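PDB 2OKM: collagen adhesin from Enterococcus faecalis, which probably binds collagen through the domain described here, one part of a longer surface adhesin attached to the bacterial cell wall. Local coordinates for residues Val20-Asn25 / Val104-Thr109; Leu28-Val33 / Phe99-Val104. All blocks are in the same frame, centred on the assembly; numbering follows the deposited sequence.

Contact 1 of 2, residues Val20-Asn25 / Val104-Thr109; sequences VRWFLN and VRYTST
Trp22 and Tyr106 form a hydrogen-bonded antiparallel pair on the buried face of the sheet, and one face of the tyrosine ring receives Trp22 CB. Taken from its root, the Trp22 side chain meets Tyr106 at once: CB sits 3.7 Å from the centroid of the phenol ring and shifted toward CZ, a CH-pi contact. Trp22 CG then passes Tyr106 CE1 and OH. Next, CD1 approaches Tyr106 CE1 at 3.7 Å, with Ser108 OG, itself hydrogen-bonded to Gln43 NE2, at the edge of the indole, near its plane. NE1 leaves the pair to bond Gln47 OE1. The five-membered ring of Trp22 and the phenol ring are 27° apart in plane but offset, so they barely overlap. Chi1 of 68° sets Tyr106 CG between its own N and carbonyl carbon, on the side from which the ring meets Trp22 CB. Leu24 CG meets the phenol edge in its plane, 3.8 Å from Tyr106 CE2, while Leu24 CB packs on Val104 CB. The hydroxyl of Tyr106 bonds Lys9 NZ, and Phe54 stacks on its ring. In the backbone, Trp22 N bonds Tyr106 O at 2.9 Å; the return bond from Tyr106 N to Trp22 O, 3.3 Å, is weak. On the other face, Phe23 turns its ring edge to Arg105, with Phe23 CE2 3.6 Å from Arg105 NE, and the ring and guanidinium planes stand 77° apart. Phe23 CZ also lies over the guanidinium of Arg21, whose NE forms a salt bridge with Asp12. Antiparallel pairing with one buried, largely apolar face and one partly exposed face is what a beta-sandwich is built from; here it joins strands 19-26 and 101-110 of the collagen-binding domain.

Contact 2 of 2, residues Leu28-Val33 / Phe99-Val104; sequences LNKSDV and FTSFIV
A water molecule is gripped by three groups: Leu28 O, to which it donates at 3.0 Å, Lys30 NZ, from which it accepts at 2.7 Å, and Ser101 OG, also at 2.7 Å. It thus links Leu28 and Lys30 to Ser101. Ser101 CB itself packs on Leu28 CA, 3.6 Å away. The lysine chain bends at chi3 and chi4 as it runs back to the water, Lys30 CB resting 3.5 Å from Phe99 O. Farther along, Phe99 N bonds Ser31 O at 3.0 Å. Phe99 CA adds a CA-H...O contact to Lys30 O. The Phe99 ring is then stacked obliquely on the Asp32 carboxylate, their planes 26° apart, with Asp32 CG 3.4 Å from Phe99 CZ. Chi1 of -167° puts that CG anti to the backbone N, where the carboxylate lies against the ring. Asp32 OD2 forms a salt bridge with Arg98, which probably keeps the carboxylate charged. The contact lays the loop between strands 19-26 and 37-43 against the chain leading into strand 101-110, at one end of the beta-sandwich.

Overall arrangement
Strand 101-110 serves both contacts; Val104 lies in the segments of both but touches its partner only in contact 1. In contact 1 the strand pairs with strand 19-26 near the middle of the domain, the contact's centre about 7 Å from that of the chain; contact 2, about 12 Å out, lies where the same two strands part at the end of the sheet. The contact centres are about 18 Å apart. Along the chain, contact 2 is nested inside the loop closed by contact 1. The two meet directly where Asn25 OD1 packs 3.6 Å from Ile103 CG1, and backbone bonding of Phe102 with Val26 continues the strand pairing between them. Regular pairing thus gives way to loop packing.

Contact 1 of 2, residues Val20-Asn25 / Val104-Thr109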
# COMPACT_ATOMS: atom_id res chain seq x y z
N VAL A 20 -13.93 -1.52 -3.92
CA VAL A 20 -12.73 -1.76 -4.69
C VAL A 20 -11.71 -2.27 -3.69
O VAL A 20 -11.55 -1.69 -2.61
CB VAL A 20 -12.17 -0.48 -5.34
CG1 VAL A 20 -10.87 -0.79 -6.07
CG2 VAL A 20 -13.18 0.10 -6.32
N ARG A 21 -11.04 -3.38 -4.01
CA ARG A 21 -10.02 -3.93 -3.13
C ARG A 21 -8.68 -3.46 -3.68
O ARG A 21 -8.36 -3.68 -4.85
CB ARG A 21 -10.05 -5.46 -3.12
CG ARG A 21 -11.38 -6.08 -2.70
CD ARG A 21 -11.16 -7.53 -2.28
NE ARG A 21 -10.40 -8.28 -3.28
CZ ARG A 21 -9.76 -9.42 -3.03
NH1 ARG A 21 -9.78 -9.95 -1.81
NH2 ARG A 21 -9.08 -10.03 -4.00
N TRP A 22 -7.89 -2.81 -2.83
CA TRP A 22 -6.58 -2.30 -3.25
C TRP A 22 -5.45 -3.04 -2.55
O TRP A 22 -5.63 -3.57 -1.44
CB TRP A 22 -6.47 -0.80 -2.96
CG TRP A 22 -7.30 0.07 -3.87
CD1 TRP A 22 -8.45 0.73 -3.55
CD2 TRP A 22 -7.04 0.37 -5.25
NE1 TRP A 22 -8.92 1.42 -4.64
CE2 TRP A 22 -8.07 1.22 -5.70
CE3 TRP A 22 -6.02 0.00 -6.14
CZ2 TRP A 22 -8.13 1.70 -7.02
CZ3 TRP A 22 -6.08 0.48 -7.46
CH2 TRP A 22 -7.13 1.32 -7.87
N PHE A 23 -4.30 -3.09 -3.20
CA PHE A 23 -3.14 -3.77 -2.65
C PHE A 23 -1.86 -2.96 -2.86
O PHE A 23 -1.55 -2.55 -3.98
CB PHE A 23 -2.93 -5.13 -3.32
CG PHE A 23 -4.14 -6.04 -3.27
CD1 PHE A 23 -5.22 -5.83 -4.12
CD2 PHE A 23 -4.17 -7.12 -2.40
CE1 PHE A 23 -6.32 -6.69 -4.09
CE2 PHE A 23 -5.27 -7.99 -2.37
CZ PHE A 23 -6.34 -7.77 -3.22
N LEU A 24 -1.13 -2.74 -1.77
CA LEU A 24 0.15 -2.04 -1.85
C LEU A 24 1.17 -3.15 -1.59
O LEU A 24 1.23 -3.69 -0.49
CB LEU A 24 0.24 -0.96 -0.77
CG LEU A 24 -0.91 0.05 -0.75
CD1 LEU A 24 -0.64 1.06 0.35
CD2 LEU A 24 -1.04 0.76 -2.10
N ASN A 25 1.94 -3.49 -2.61
CA ASN A 25 2.92 -4.57 -2.51
C ASN A 25 4.31 -4.02 -2.31
O ASN A 25 4.95 -3.54 -3.24
CB ASN A 25 2.84 -5.41 -3.78
CG ASN A 25 1.48 -6.05 -3.95
OD1 ASN A 25 1.16 -7.03 -3.28
ND2 ASN A 25 0.65 -5.47 -4.81
N VAL A 104 -0.18 -4.58 1.83
CA VAL A 104 -1.18 -3.79 2.53
C VAL A 104 -2.49 -3.90 1.78
O VAL A 104 -2.56 -3.56 0.60
CB VAL A 104 -0.77 -2.30 2.61
CG1 VAL A 104 -1.74 -1.53 3.51
CG2 VAL A 104 0.65 -2.17 3.13
N ARG A 105 -3.51 -4.38 2.48
CA ARG A 105 -4.82 -4.53 1.89
C ARG A 105 -5.78 -3.52 2.50
O ARG A 105 -5.79 -3.33 3.71
CB ARG A 105 -5.38 -5.94 2.14
CG ARG A 105 -4.67 -7.07 1.38
CD ARG A 105 -5.31 -8.41 1.73
NE ARG A 105 -4.82 -9.50 0.88
CZ ARG A 105 -3.62 -10.08 1.00
NH1 ARG A 105 -2.77 -9.68 1.94
NH2 ARG A 105 -3.27 -11.05 0.17
N TYR A 106 -6.57 -2.86 1.66
CA TYR A 106 -7.57 -1.93 2.14
C TYR A 106 -8.62 -1.79 1.06
O TYR A 106 -8.38 -2.13 -0.10
CB TYR A 106 -6.96 -0.56 2.49
CG TYR A 106 -6.43 0.24 1.32
CD1 TYR A 106 -7.26 1.12 0.62
CD2 TYR A 106 -5.10 0.14 0.93
CE1 TYR A 106 -6.77 1.87 -0.45
CE2 TYR A 106 -4.59 0.88 -0.13
CZ TYR A 106 -5.43 1.75 -0.81
OH TYR A 106 -4.94 2.49 -1.86
N THR A 107 -9.80 -1.32 1.44
CA THR A 107 -10.87 -1.16 0.47
C THR A 107 -11.38 0.26 0.43
O THR A 107 -11.11 1.07 1.31
CB THR A 107 -12.08 -2.05 0.81
OG1 THR A 107 -12.49 -1.80 2.16
CG2 THR A 107 -11.72 -3.52 0.65
N SER A 108 -12.12 0.55 -0.63
CA SER A 108 -12.75 1.84 -0.80
C SER A 108 -14.15 1.52 -1.25
O SER A 108 -14.38 0.54 -1.96
CB SER A 108 -12.03 2.68 -1.84
OG SER A 108 -10.78 3.11 -1.32
N THR A 109 -15.10 2.33 -0.80
CA THR A 109 -16.49 2.14 -1.18
C THR A 109 -16.72 2.88 -2.49
O THR A 109 -16.25 4.00 -2.67
CB THR A 109 -17.43 2.72 -0.10
OG1 THR A 109 -17.26 2.00 1.12
CG2 THR A 109 -18.88 2.61 -0.55

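Contact 2 of 2, residues Leu28-Val33 / Phe99-Val104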
# COMPACT_ATOMS: atom_id res chain seq x y z
N LEU A 28 8.45 -7.21 -1.98
CA LEU A 28 8.13 -8.63 -2.03
C LEU A 28 9.36 -9.53 -2.12
O LEU A 28 9.34 -10.67 -1.67
CB LEU A 28 7.16 -8.93 -3.18
CG LEU A 28 5.67 -8.75 -2.89
CD1 LEU A 28 5.40 -7.36 -2.34
CD2 LEU A 28 4.86 -8.99 -4.16
N ASN A 29 10.45 -9.01 -2.69
CA ASN A 29 11.66 -9.82 -2.79
C ASN A 29 12.52 -9.73 -1.54
O ASN A 29 13.61 -10.29 -1.48
CB ASN A 29 12.48 -9.42 -4.02
CG ASN A 29 11.85 -9.92 -5.30
OD1 ASN A 29 11.18 -9.17 -6.00
ND2 ASN A 29 12.04 -11.20 -5.60
N LYS A 30 12.00 -9.04 -0.53
CA LYS A 30 12.67 -8.91 0.75
C LYS A 30 14.11 -8.43 0.67
O LYS A 30 15.02 -9.06 1.20
CB LYS A 30 12.60 -10.25 1.48
CG LYS A 30 11.17 -10.72 1.74
CD LYS A 30 11.12 -12.11 2.35
CE LYS A 30 10.52 -13.13 1.37
NZ LYS A 30 9.18 -13.64 1.82
N SER A 31 14.31 -7.29 0.01
CA SER A 31 15.63 -6.69 -0.12
C SER A 31 15.91 -5.90 1.16
O SER A 31 15.01 -5.64 1.95
CB SER A 31 15.67 -5.72 -1.30
OG SER A 31 15.31 -6.36 -2.51
N ASP A 32 17.16 -5.53 1.36
CA ASP A 32 17.52 -4.73 2.52
C ASP A 32 17.16 -3.29 2.12
O ASP A 32 17.02 -3.00 0.94
CB ASP A 32 19.03 -4.83 2.79
CG ASP A 32 19.42 -4.29 4.15
OD1 ASP A 32 20.63 -4.30 4.47
OD2 ASP A 32 18.53 -3.86 4.92
N VAL A 33 16.99 -2.41 3.11
CA VAL A 33 16.69 -1.01 2.85
C VAL A 33 17.57 -0.19 3.78
O VAL A 33 17.90 -0.65 4.88
CB VAL A 33 15.20 -0.66 3.10
CG1 VAL A 33 14.31 -1.37 2.08
CG2 VAL A 33 14.80 -1.05 4.52
N PHE A 99 14.70 -6.65 4.73
CA PHE A 99 14.46 -8.04 4.34
C PHE A 99 13.04 -8.51 4.66
O PHE A 99 12.80 -9.70 4.88
CB PHE A 99 15.46 -8.96 5.05
CG PHE A 99 16.89 -8.50 4.94
CD1 PHE A 99 17.55 -7.95 6.03
CD2 PHE A 99 17.57 -8.61 3.73
CE1 PHE A 99 18.86 -7.50 5.93
CE2 PHE A 99 18.89 -8.16 3.61
CZ PHE A 99 19.53 -7.61 4.71
N THR A 100 12.10 -7.57 4.64
CA THR A 100 10.72 -7.89 4.97
C THR A 100 9.74 -7.33 3.95
O THR A 100 9.87 -6.18 3.52
CB THR A 100 10.38 -7.34 6.38
OG1 THR A 100 11.29 -7.89 7.34
CG2 THR A 100 8.96 -7.69 6.78
N SER A 101 8.76 -8.15 3.56
CA SER A 101 7.76 -7.70 2.60
C SER A 101 6.46 -7.36 3.30
O SER A 101 6.14 -7.92 4.35
CB SER A 101 7.51 -8.79 1.55
OG SER A 101 6.94 -9.95 2.14
N PHE A 102 5.72 -6.42 2.71
CA PHE A 102 4.44 -6.00 3.26
C PHE A 102 3.40 -5.95 2.15
O PHE A 102 3.63 -5.33 1.12
CB PHE A 102 4.52 -4.57 3.83
CG PHE A 102 5.54 -4.38 4.91
CD1 PHE A 102 5.17 -4.37 6.25
CD2 PHE A 102 6.89 -4.19 4.58
CE1 PHE A 102 6.12 -4.17 7.26
CE2 PHE A 102 7.84 -3.99 5.58
CZ PHE A 102 7.45 -3.98 6.92
N ILE A 103 2.27 -6.62 2.34
CA ILE A 103 1.19 -6.51 1.38
C ILE A 103 0.11 -5.82 2.19
O ILE A 103 -0.41 -6.37 3.16
CB ILE A 103 0.69 -7.86 0.85
CG1 ILE A 103 1.77 -8.48 -0.04
CG2 ILE A 103 -0.60 -7.65 0.05
CD1 ILE A 103 1.42 -9.85 -0.58
N VAL A 104 -0.18 -4.58 1.83
CA VAL A 104 -1.18 -3.79 2.53
C VAL A 104 -2.49 -3.90 1.78
O VAL A 104 -2.56 -3.56 0.60
CB VAL A 104 -0.77 -2.30 2.61
CG1 VAL A 104 -1.74 -1.53 3.51
CG2 VAL A 104 0.65 -2.17 3.13
O HOH W 1 7.66 -11.89 0.43